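Local atomic coordinates of capsid protein (Bocavirus gorilla/GBoV1/2009, PDB entry 7LNK), a protein that forms, as the structural subunit, the T=1 icosahedral capsid of gorilla bocavirus 1, sixty copies of it making up the shell. Residues 49-53 with 278-283; 64-68 with 152-156; 243-247 with 358-362. One frame throughout, in Å; residues are numbered along the deposited sequence.

Contact 1. Residues 49-53 with 278-283; sequences NGNGK and GPATSD
Gly50 O faces the hydroxyl of Ser282 and also accepts from Lys53 N (3.2 Å), the bond that closes a type I' beta turn from Gly50 to Lys53. Ser282 OG gives it a weak second bond at 3.3 Å, and Ser282 CA makes a CA-H...O contact with the same oxygen. The hydroxyl gets there because OG stands anti to the backbone N of Ser282 (chi1 179°), while CB of Ser282 lies 3.7 Å from CB of Asn51. Across from this turn is a second one, type I, from Pro279 to Ser282, entered through a cis peptide bond before Pro279. Thr281 turns its side chain to Asn49: its CG2 sits beside the amide end, while its OG1 is modelled so near Asn49 O that the bond is doubtful in detail. Lys53 passes across Asp283, CD against CB at 3.5 Å, then bends at its last torsion. NZ stops 4.0 Å from Asp283 OD2, which takes a weak bond from Gly308 N. Ser260 of a second subunit packs on Lys53 and Asp283. Ammonium and carboxylate stand beyond salt-bridge distance, so their attraction is probably diffuse, added to a weak hydroxyl bond between two turns.

Contact 2. Residues 64-68 with 152-156; sequences YFNFN and TWKLF
Phe65, Phe67 and Trp153 form an aromatic cluster inside the jelly-roll barrel of the parvovirus capsid fold. The indole is shared. Phe65 sends its edge to one indole face, the planes 79° apart and the centroid of its ring 5.4 Å from that of the six-membered ring of Trp153. The indole in turn pushes its own edge, CZ3 and CH2, over the face of Phe67 in an offset edge-to-face pair, Phe67 CE1 lying 3.7 Å from Trp153 CZ3. This reach depends on CG of Trp153 standing anti to its backbone N (chi1 -174°), which carries the ring across toward 64-68, where Asn66 O lies oblique to it, 3.2 Å from Trp153 CZ2. Leu155 covers a face of Phe65, with CD1 4.0 Å from the ring centroid in a CH-pi contact, while its CD2 also approaches Tyr64 O. Tyr64 N gives a weak bond to Phe156 O (3.4 Å), and the Tyr64 ring lies obliquely by that carbonyl. Val443 of strand 437-453 touches all three cluster rings, Ile416 of strand 415-420 packs on Phe65, and Phe30 adds an edge-to-face partner for Phe65. Cohesion here is therefore mainly aromatic and apolar, while the indole N-H and the phenol both meet Asp143, one at its backbone oxygen and the other at its carboxylate.

Contact 3. Residues 243-247 with 358-362; sequences IRQNG and NQTTY
Gln359 reaches Arg244 and Asn246 from a backbone with positive phi (84°), a left-handed conformation uncommon for a residue other than glycine or asparagine. Its CG sits between the backbone N and the carbonyl carbon (chi1 74°), and beyond that the chain is extended, which brings the amide to both Arg244 and Asn246. OE1 lies against the aliphatic part of Arg244, 3.2 Å from CD and 3.6 Å from CG, the two chains crossing at about a right angle. NE2 comes to 2.6 Å from Asn246 OD1. The Asn246 and Gln359 side chains approach from opposite directions, and their amide planes are turned 65° against each other rather than lying flat in a common plane. Asn246 ND2 is 3.1 Å from the backbone O of Gln359, but the angle is too poor for a hydrogen bond. Both segments belong to the long excursion between strands 207-223 and 415-420, the GH loop of the parvoviral jelly roll, which in this family builds the protrusions around the threefold axes. Residues 243-247 turn between strands 240-243 and 252-255, and residues 358-362 between 352-357 and 362-364. The second turn has internal support: Asn358 OD1 forms an Asx turn by accepting from Thr360 N (2.7 Å), and also takes a bond from Thr361 N (2.8 Å). Asn358 N returns a bond to Thr361 O at 3.0 Å. The charged end of Arg244 is engaged elsewhere, as NH2 makes a salt bridge to Asp320 of a neighbouring subunit. Gln275 of that subunit packs on both Arg244 and Gln359, while Glu322 of that neighbouring subunit accepts from Arg244 N.

How the contacts relate
Along the chain, contact 2 falls between the two segments of contact 1, contacts 1 and 3 interleave, and contact 3 opens after contact 2 has closed. Contact 2 lies in the barrel, where strands 62-65 and 153-160 pair; contacts 1 and 3 lie in loops outside it. Centres of contacts 1 and 2 are 28 Å apart, those of 1 and 3 45 Å, and those of 2 and 3 59 Å, the last two on opposite sides of the chain's centre. Within one chain none touch, but Tyr362 OH of one subunit bonds weakly to Asp283 O of another, consistent with surface loops joining neighbouring subunits while the barrel core lies within each.

Contact 1. Residues 49-53 with 278-283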
ATOM      1  N   ASN A  49      99.335  30.755 -77.118  1.00 35.05           N
ATOM      2  CA  ASN A  49      99.601  32.067 -76.556  1.00 35.05           C
ATOM      3  C   ASN A  49      99.116  32.196 -75.119  1.00 35.05           C
ATOM      4  O   ASN A  49      99.203  33.282 -74.541  1.00 35.05           O
ATOM      5  CB  ASN A  49      98.967  33.142 -77.437  1.00 34.91           C
ATOM      6  CG  ASN A  49      97.469  32.985 -77.555  1.00 34.91           C
ATOM      7  OD1 ASN A  49      96.911  31.961 -77.175  1.00 34.91           O
ATOM      8  ND2 ASN A  49      96.814  33.992 -78.114  1.00 34.91           N
ATOM      9  N   GLY A  50      98.604  31.115 -74.535  1.00 34.32           N
ATOM     10  CA  GLY A  50      98.157  31.133 -73.156  1.00 34.32           C
ATOM     11  C   GLY A  50      99.267  31.133 -72.130  1.00 34.32           C
ATOM     12  O   GLY A  50      98.972  31.042 -70.934  1.00 34.32           O
ATOM     13  N   ASN A  51     100.523  31.222 -72.563  1.00 34.78           N
ATOM     14  CA  ASN A  51     101.670  31.329 -71.663  1.00 34.78           C
ATOM     15  C   ASN A  51     101.706  30.160 -70.679  1.00 34.78           C
ATOM     16  O   ASN A  51     101.886  30.333 -69.474  1.00 34.78           O
ATOM     17  CB  ASN A  51     101.666  32.670 -70.930  1.00 35.28           C
ATOM     18  CG  ASN A  51     102.974  32.954 -70.229  1.00 35.28           C
ATOM     19  OD1 ASN A  51     104.035  32.527 -70.678  1.00 35.28           O
ATOM     20  ND2 ASN A  51     102.908  33.674 -69.119  1.00 35.28           N
ATOM     21  N   GLY A  52     101.522  28.958 -71.208  1.00 33.83           N
ATOM     22  CA  GLY A  52     101.634  27.765 -70.403  1.00 33.83           C
ATOM     23  C   GLY A  52     100.440  27.440 -69.541  1.00 33.83           C
ATOM     24  O   GLY A  52     100.526  26.527 -68.715  1.00 33.83           O
ATOM     25  N   LYS A  53      99.329  28.143 -69.696  1.00 32.46           N
ATOM     26  CA  LYS A  53      98.135  27.860 -68.919  1.00 32.46           C
ATOM     27  C   LYS A  53      97.272  26.871 -69.687  1.00 32.46           C
ATOM     28  O   LYS A  53      97.168  26.955 -70.915  1.00 32.46           O
ATOM     29  CB  LYS A  53      97.344  29.126 -68.615  1.00 31.50           C
ATOM     30  CG  LYS A  53      96.225  28.820 -67.671  1.00 31.50           C
ATOM     31  CD  LYS A  53      95.396  29.999 -67.317  1.00 31.50           C
ATOM     32  CE  LYS A  53      94.258  29.521 -66.464  1.00 31.50           C
ATOM     33  NZ  LYS A  53      94.755  28.947 -65.193  1.00 31.50           N
ATOM     34  N   GLY A 278     100.779  39.986 -68.041  1.00 32.13           N
ATOM     35  CA  GLY A 278     100.346  39.601 -69.372  1.00 32.13           C
ATOM     36  C   GLY A 278     100.943  38.290 -69.845  1.00 32.13           C
ATOM     37  O   GLY A 278     101.762  37.697 -69.155  1.00 32.13           O
ATOM     38  N   PRO A 279     100.545  37.834 -71.042  1.00 32.95           N
ATOM     39  CA  PRO A 279      99.609  38.534 -71.922  1.00 32.95           C
ATOM     40  C   PRO A 279      98.166  38.270 -71.549  1.00 32.95           C
ATOM     41  O   PRO A 279      97.913  37.444 -70.686  1.00 32.95           O
ATOM     42  CB  PRO A 279      99.918  37.938 -73.287  1.00 33.45           C
ATOM     43  CG  PRO A 279     100.357  36.558 -72.978  1.00 33.45           C
ATOM     44  CD  PRO A 279     101.052  36.599 -71.653  1.00 33.45           C
ATOM     45  N   ALA A 280      97.230  38.918 -72.242  1.00 32.46           N
ATOM     46  CA  ALA A 280      95.827  38.816 -71.861  1.00 32.46           C
ATOM     47  C   ALA A 280      95.279  37.414 -72.077  1.00 32.46           C
ATOM     48  O   ALA A 280      94.231  37.070 -71.526  1.00 32.46           O
ATOM     49  CB  ALA A 280      95.000  39.831 -72.643  1.00 31.74           C
ATOM     50  N   THR A 281      95.967  36.595 -72.868  1.00 32.22           N
ATOM     51  CA  THR A 281      95.467  35.264 -73.174  1.00 32.22           C
ATOM     52  C   THR A 281      95.785  34.255 -72.082  1.00 32.22           C
ATOM     53  O   THR A 281      95.188  33.179 -72.060  1.00 32.22           O
ATOM     54  CB  THR A 281      96.042  34.797 -74.500  1.00 33.13           C
ATOM     55  OG1 THR A 281      97.470  34.798 -74.419  1.00 33.13           O
ATOM     56  CG2 THR A 281      95.612  35.733 -75.597  1.00 33.13           C
ATOM     57  N   SER A 282      96.711  34.572 -71.192  1.00 32.62           N
ATOM     58  CA  SER A 282      96.980  33.753 -70.023  1.00 32.62           C
ATOM     59  C   SER A 282      96.014  34.152 -68.911  1.00 32.62           C
ATOM     60  O   SER A 282      95.043  34.874 -69.137  1.00 32.62           O
ATOM     61  CB  SER A 282      98.436  33.901 -69.598  1.00 33.20           C
ATOM     62  OG  SER A 282      98.702  33.127 -68.444  1.00 33.20           O
ATOM     63  N   ASP A 283      96.256  33.677 -67.697  1.00 31.50           N
ATOM     64  CA  ASP A 283      95.511  34.146 -66.536  1.00 31.50           C
ATOM     65  C   ASP A 283      96.287  35.320 -65.955  1.00 31.50           C
ATOM     66  O   ASP A 283      97.423  35.161 -65.505  1.00 31.50           O
ATOM     67  CB  ASP A 283      95.331  33.027 -65.517  1.00 31.31           C
ATOM     68  CG  ASP A 283      94.401  33.408 -64.383  1.00 31.31           C
ATOM     69  OD1 ASP A 283      93.910  34.554 -64.363  1.00 31.31           O
ATOM     70  OD2 ASP A 283      94.133  32.547 -63.524  1.00 31.31           O
TER

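Contact 2. Residues 64-68 with 152-156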
ATOM      1  N   TYR A  64      72.200  23.770 -69.027  1.00 19.13           N
ATOM      2  CA  TYR A  64      71.730  24.073 -67.687  1.00 19.13           C
ATOM      3  C   TYR A  64      71.197  25.492 -67.603  1.00 19.13           C
ATOM      4  O   TYR A  64      71.662  26.401 -68.291  1.00 19.13           O
ATOM      5  CB  TYR A  64      72.845  23.870 -66.659  1.00 19.89           C
ATOM      6  CG  TYR A  64      74.017  24.789 -66.855  1.00 19.89           C
ATOM      7  CD1 TYR A  64      74.082  26.006 -66.207  1.00 19.89           C
ATOM      8  CD2 TYR A  64      75.041  24.454 -67.713  1.00 19.89           C
ATOM      9  CE1 TYR A  64      75.135  26.844 -66.393  1.00 19.89           C
ATOM     10  CE2 TYR A  64      76.098  25.289 -67.905  1.00 19.89           C
ATOM     11  CZ  TYR A  64      76.141  26.482 -67.245  1.00 19.89           C
ATOM     12  OH  TYR A  64      77.206  27.320 -67.435  1.00 19.89           O
ATOM     13  N   PHE A  65      70.217  25.661 -66.726  1.00 19.05           N
ATOM     14  CA  PHE A  65      69.642  26.955 -66.408  1.00 19.05           C
ATOM     15  C   PHE A  65      70.489  27.663 -65.364  1.00 19.05           C
ATOM     16  O   PHE A  65      70.801  27.095 -64.317  1.00 19.05           O
ATOM     17  CB  PHE A  65      68.220  26.782 -65.883  1.00 18.04           C
ATOM     18  CG  PHE A  65      67.274  26.209 -66.883  1.00 18.04           C
ATOM     19  CD1 PHE A  65      66.596  27.026 -67.754  1.00 18.04           C
ATOM     20  CD2 PHE A  65      67.084  24.849 -66.973  1.00 18.04           C
ATOM     21  CE1 PHE A  65      65.737  26.507 -68.679  1.00 18.04           C
ATOM     22  CE2 PHE A  65      66.221  24.327 -67.905  1.00 18.04           C
ATOM     23  CZ  PHE A  65      65.547  25.160 -68.755  1.00 18.04           C
ATOM     24  N   ASN A  66      70.855  28.909 -65.650  1.00 19.77           N
ATOM     25  CA  ASN A  66      71.580  29.747 -64.703  1.00 19.77           C
ATOM     26  C   ASN A  66      70.755  30.982 -64.395  1.00 19.77           C
ATOM     27  O   ASN A  66      70.555  31.833 -65.264  1.00 19.77           O
ATOM     28  CB  ASN A  66      72.949  30.148 -65.241  1.00 20.86           C
ATOM     29  CG  ASN A  66      73.795  30.814 -64.196  1.00 20.86           C
ATOM     30  OD1 ASN A  66      73.656  30.542 -63.010  1.00 20.86           O
ATOM     31  ND2 ASN A  66      74.680  31.691 -64.624  1.00 20.86           N
ATOM     32  N   PHE A  67      70.273  31.076 -63.163  1.00 19.17           N
ATOM     33  CA  PHE A  67      69.478  32.210 -62.723  1.00 19.17           C
ATOM     34  C   PHE A  67      70.286  33.256 -61.973  1.00 19.17           C
ATOM     35  O   PHE A  67      69.705  34.204 -61.446  1.00 19.17           O
ATOM     36  CB  PHE A  67      68.303  31.733 -61.879  1.00 18.37           C
ATOM     37  CG  PHE A  67      67.354  30.882 -62.638  1.00 18.37           C
ATOM     38  CD1 PHE A  67      66.406  31.455 -63.451  1.00 18.37           C
ATOM     39  CD2 PHE A  67      67.428  29.511 -62.566  1.00 18.37           C
ATOM     40  CE1 PHE A  67      65.544  30.678 -64.165  1.00 18.37           C
ATOM     41  CE2 PHE A  67      66.569  28.733 -63.273  1.00 18.37           C
ATOM     42  CZ  PHE A  67      65.624  29.316 -64.076  1.00 18.37           C
ATOM     43  N   ASN A  68      71.606  33.111 -61.881  1.00 19.82           N
ATOM     44  CA  ASN A  68      72.327  33.961 -60.942  1.00 19.82           C
ATOM     45  C   ASN A  68      72.812  35.220 -61.657  1.00 19.82           C
ATOM     46  O   ASN A  68      73.883  35.277 -62.262  1.00 19.82           O
ATOM     47  CB  ASN A  68      73.489  33.154 -60.385  1.00 19.80           C
ATOM     48  CG  ASN A  68      74.200  33.838 -59.272  1.00 19.80           C
ATOM     49  OD1 ASN A  68      73.609  34.583 -58.516  1.00 19.80           O
ATOM     50  ND2 ASN A  68      75.496  33.586 -59.162  1.00 19.80           N
ATOM     51  N   THR A 152      65.012  35.403 -76.263  1.00 19.50           N
ATOM     52  CA  THR A 152      65.175  33.963 -76.098  1.00 19.50           C
ATOM     53  C   THR A 152      66.401  33.614 -75.267  1.00 19.50           C
ATOM     54  O   THR A 152      67.446  34.237 -75.402  1.00 19.50           O
ATOM     55  CB  THR A 152      65.264  33.275 -77.465  1.00 19.85           C
ATOM     56  OG1 THR A 152      64.218  33.776 -78.301  1.00 19.85           O
ATOM     57  CG2 THR A 152      65.126  31.773 -77.341  1.00 19.85           C
ATOM     58  N   TRP A 153      66.275  32.598 -74.425  1.00 19.46           N
ATOM     59  CA  TRP A 153      67.366  32.165 -73.580  1.00 19.46           C
ATOM     60  C   TRP A 153      67.945  30.892 -74.157  1.00 19.46           C
ATOM     61  O   TRP A 153      67.262  29.892 -74.271  1.00 19.46           O
ATOM     62  CB  TRP A 153      66.820  31.920 -72.176  1.00 20.69           C
ATOM     63  CG  TRP A 153      67.831  31.595 -71.139  1.00 20.69           C
ATOM     64  CD1 TRP A 153      69.175  31.588 -71.282  1.00 20.69           C
ATOM     65  CD2 TRP A 153      67.570  31.266 -69.775  1.00 20.69           C
ATOM     66  NE1 TRP A 153      69.771  31.246 -70.103  1.00 20.69           N
ATOM     67  CE2 TRP A 153      68.803  31.048 -69.157  1.00 20.69           C
ATOM     68  CE3 TRP A 153      66.406  31.123 -69.020  1.00 20.69           C
ATOM     69  CZ2 TRP A 153      68.912  30.701 -67.819  1.00 20.69           C
ATOM     70  CZ3 TRP A 153      66.517  30.780 -67.697  1.00 20.69           C
ATOM     71  CH2 TRP A 153      67.755  30.571 -67.110  1.00 20.69           C
ATOM     72  N   LYS A 154      69.208  30.958 -74.553  1.00 19.93           N
ATOM     73  CA  LYS A 154      69.906  29.821 -75.125  1.00 19.93           C
ATOM     74  C   LYS A 154      70.768  29.205 -74.050  1.00 19.93           C
ATOM     75  O   LYS A 154      71.689  29.832 -73.555  1.00 19.93           O
ATOM     76  CB  LYS A 154      70.777  30.283 -76.283  1.00 20.10           C
ATOM     77  CG  LYS A 154      71.497  29.177 -77.029  1.00 20.10           C
ATOM     78  CD  LYS A 154      72.393  29.772 -78.097  1.00 20.10           C
ATOM     79  CE  LYS A 154      72.819  28.742 -79.122  1.00 20.10           C
ATOM     80  NZ  LYS A 154      73.805  27.781 -78.570  1.00 20.10           N
ATOM     81  N   LEU A 155      70.454  27.974 -73.677  1.00 19.70           N
ATOM     82  CA  LEU A 155      71.197  27.275 -72.647  1.00 19.70           C
ATOM     83  C   LEU A 155      72.609  26.925 -73.087  1.00 19.70           C
ATOM     84  O   LEU A 155      72.855  26.647 -74.253  1.00 19.70           O
ATOM     85  CB  LEU A 155      70.439  26.028 -72.213  1.00 19.60           C
ATOM     86  CG  LEU A 155      69.090  26.242 -71.524  1.00 19.60           C
ATOM     87  CD1 LEU A 155      68.320  24.965 -71.247  1.00 19.60           C
ATOM     88  CD2 LEU A 155      69.237  27.089 -70.274  1.00 19.60           C
ATOM     89  N   PHE A 156      73.539  26.953 -72.141  1.00 19.85           N
ATOM     90  CA  PHE A 156      74.933  26.646 -72.424  1.00 19.85           C
ATOM     91  C   PHE A 156      75.300  25.227 -72.045  1.00 19.85           C
ATOM     92  O   PHE A 156      74.763  24.679 -71.098  1.00 19.85           O
ATOM     93  CB  PHE A 156      75.845  27.603 -71.665  1.00 21.44           C
ATOM     94  CG  PHE A 156      76.218  28.820 -72.441  1.00 21.44           C
ATOM     95  CD1 PHE A 156      77.497  28.978 -72.920  1.00 21.44           C
ATOM     96  CD2 PHE A 156      75.284  29.797 -72.703  1.00 21.44           C
ATOM     97  CE1 PHE A 156      77.847  30.096 -73.639  1.00 21.44           C
ATOM     98  CE2 PHE A 156      75.623  30.918 -73.423  1.00 21.44           C
ATOM     99  CZ  PHE A 156      76.907  31.068 -73.892  1.00 21.44           C
TER

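Contact 3. Residues 243-247 with 358-362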
ATOM      1  N   ILE A 243     105.885  61.178 -28.455  1.00 31.73           N
ATOM      2  CA  ILE A 243     106.557  61.172 -29.744  1.00 31.73           C
ATOM      3  C   ILE A 243     108.048  61.102 -29.477  1.00 31.73           C
ATOM      4  O   ILE A 243     108.605  61.981 -28.814  1.00 31.73           O
ATOM      5  CB  ILE A 243     106.193  62.413 -30.575  1.00 31.83           C
ATOM      6  CG1 ILE A 243     104.695  62.417 -30.859  1.00 31.83           C
ATOM      7  CG2 ILE A 243     106.930  62.394 -31.887  1.00 31.83           C
ATOM      8  CD1 ILE A 243     104.192  63.706 -31.427  1.00 31.83           C
ATOM      9  N   ARG A 244     108.686  60.049 -29.974  1.00 33.70           N
ATOM     10  CA  ARG A 244     110.099  59.836 -29.717  1.00 33.70           C
ATOM     11  C   ARG A 244     110.920  60.904 -30.424  1.00 33.70           C
ATOM     12  O   ARG A 244     110.444  61.576 -31.341  1.00 33.70           O
ATOM     13  CB  ARG A 244     110.528  58.455 -30.198  1.00 32.90           C
ATOM     14  CG  ARG A 244     110.676  58.380 -31.690  1.00 32.90           C
ATOM     15  CD  ARG A 244     111.222  57.056 -32.146  1.00 32.90           C
ATOM     16  NE  ARG A 244     110.255  55.986 -31.955  1.00 32.90           N
ATOM     17  CZ  ARG A 244     110.558  54.696 -31.973  1.00 32.90           C
ATOM     18  NH1 ARG A 244     111.812  54.311 -32.162  1.00 32.90           N
ATOM     19  NH2 ARG A 244     109.608  53.791 -31.803  1.00 32.90           N
ATOM     20  N   GLN A 245     112.158  61.079 -29.972  1.00 36.93           N
ATOM     21  CA  GLN A 245     113.046  62.045 -30.599  1.00 36.93           C
ATOM     22  C   GLN A 245     113.258  61.724 -32.071  1.00 36.93           C
ATOM     23  O   GLN A 245     113.641  60.604 -32.419  1.00 36.93           O
ATOM     24  CB  GLN A 245     114.391  62.082 -29.882  1.00 39.37           C
ATOM     25  CG  GLN A 245     115.318  63.147 -30.409  1.00 39.37           C
ATOM     26  CD  GLN A 245     116.578  63.264 -29.596  1.00 39.37           C
ATOM     27  OE1 GLN A 245     116.735  62.597 -28.577  1.00 39.37           O
ATOM     28  NE2 GLN A 245     117.486  64.123 -30.038  1.00 39.37           N
ATOM     29  N   ASN A 246     113.006  62.695 -32.941  1.00 38.99           N
ATOM     30  CA  ASN A 246     113.226  62.551 -34.374  1.00 38.99           C
ATOM     31  C   ASN A 246     114.213  63.621 -34.809  1.00 38.99           C
ATOM     32  O   ASN A 246     113.872  64.807 -34.839  1.00 38.99           O
ATOM     33  CB  ASN A 246     111.913  62.678 -35.142  1.00 37.26           C
ATOM     34  CG  ASN A 246     112.052  62.292 -36.594  1.00 37.26           C
ATOM     35  OD1 ASN A 246     112.867  61.445 -36.948  1.00 37.26           O
ATOM     36  ND2 ASN A 246     111.255  62.916 -37.447  1.00 37.26           N
ATOM     37  N   GLY A 247     115.412  63.199 -35.180  1.00 41.42           N
ATOM     38  CA  GLY A 247     116.422  64.156 -35.595  1.00 41.42           C
ATOM     39  C   GLY A 247     116.674  65.179 -34.508  1.00 41.42           C
ATOM     40  O   GLY A 247     116.988  64.841 -33.361  1.00 41.42           O
ATOM     41  N   ASN A 358     106.701  56.336 -40.702  1.00 31.65           N
ATOM     42  CA  ASN A 358     108.125  56.095 -40.559  1.00 31.65           C
ATOM     43  C   ASN A 358     108.780  57.107 -39.638  1.00 31.65           C
ATOM     44  O   ASN A 358     110.008  57.143 -39.555  1.00 31.65           O
ATOM     45  CB  ASN A 358     108.797  56.077 -41.932  1.00 31.60           C
ATOM     46  CG  ASN A 358     108.609  57.360 -42.691  1.00 31.60           C
ATOM     47  OD1 ASN A 358     108.538  58.438 -42.115  1.00 31.60           O
ATOM     48  ND2 ASN A 358     108.521  57.250 -44.005  1.00 31.60           N
ATOM     49  N   GLN A 359     107.973  57.959 -39.003  1.00 32.48           N
ATOM     50  CA  GLN A 359     108.206  59.072 -38.069  1.00 32.48           C
ATOM     51  C   GLN A 359     108.534  60.347 -38.832  1.00 32.48           C
ATOM     52  O   GLN A 359     108.672  61.401 -38.211  1.00 32.48           O
ATOM     53  CB  GLN A 359     109.283  58.834 -36.994  1.00 33.94           C
ATOM     54  CG  GLN A 359     110.730  58.847 -37.408  1.00 33.94           C
ATOM     55  CD  GLN A 359     111.647  58.552 -36.247  1.00 33.94           C
ATOM     56  OE1 GLN A 359     111.227  57.987 -35.244  1.00 33.94           O
ATOM     57  NE2 GLN A 359     112.909  58.934 -36.374  1.00 33.94           N
ATOM     58  N   THR A 360     108.661  60.286 -40.155  1.00 32.10           N
ATOM     59  CA  THR A 360     108.723  61.467 -41.007  1.00 32.10           C
ATOM     60  C   THR A 360     107.391  61.696 -41.711  1.00 32.10           C
ATOM     61  O   THR A 360     106.760  62.739 -41.535  1.00 32.10           O
ATOM     62  CB  THR A 360     109.854  61.335 -42.029  1.00 33.25           C
ATOM     63  OG1 THR A 360     111.105  61.214 -41.344  1.00 33.25           O
ATOM     64  CG2 THR A 360     109.894  62.553 -42.928  1.00 33.25           C
ATOM     65  N   THR A 361     106.972  60.747 -42.540  1.00 30.90           N
ATOM     66  CA  THR A 361     105.694  60.791 -43.229  1.00 30.90           C
ATOM     67  C   THR A 361     104.961  59.474 -43.004  1.00 30.90           C
ATOM     68  O   THR A 361     105.430  58.593 -42.284  1.00 30.90           O
ATOM     69  CB  THR A 361     105.888  61.061 -44.727  1.00 31.22           C
ATOM     70  OG1 THR A 361     104.615  61.272 -45.347  1.00 31.22           O
ATOM     71  CG2 THR A 361     106.582  59.892 -45.392  1.00 31.22           C
ATOM     72  N   TYR A 362     103.791  59.348 -43.618  1.00 29.80           N
ATOM     73  CA  TYR A 362     103.045  58.101 -43.656  1.00 29.80           C
ATOM     74  C   TYR A 362     103.139  57.492 -45.043  1.00 29.80           C
ATOM     75  O   TYR A 362     102.977  58.188 -46.048  1.00 29.80           O
ATOM     76  CB  TYR A 362     101.579  58.311 -43.294  1.00 29.23           C
ATOM     77  CG  TYR A 362     101.341  58.693 -41.862  1.00 29.23           C
ATOM     78  CD1 TYR A 362     101.181  57.720 -40.893  1.00 29.23           C
ATOM     79  CD2 TYR A 362     101.273  60.017 -41.479  1.00 29.23           C
ATOM     80  CE1 TYR A 362     100.964  58.055 -39.589  1.00 29.23           C
ATOM     81  CE2 TYR A 362     101.056  60.360 -40.173  1.00 29.23           C
ATOM     82  CZ  TYR A 362     100.903  59.373 -39.232  1.00 29.23           C
ATOM     83  OH  TYR A 362     100.684  59.701 -37.920  1.00 29.23           O
TER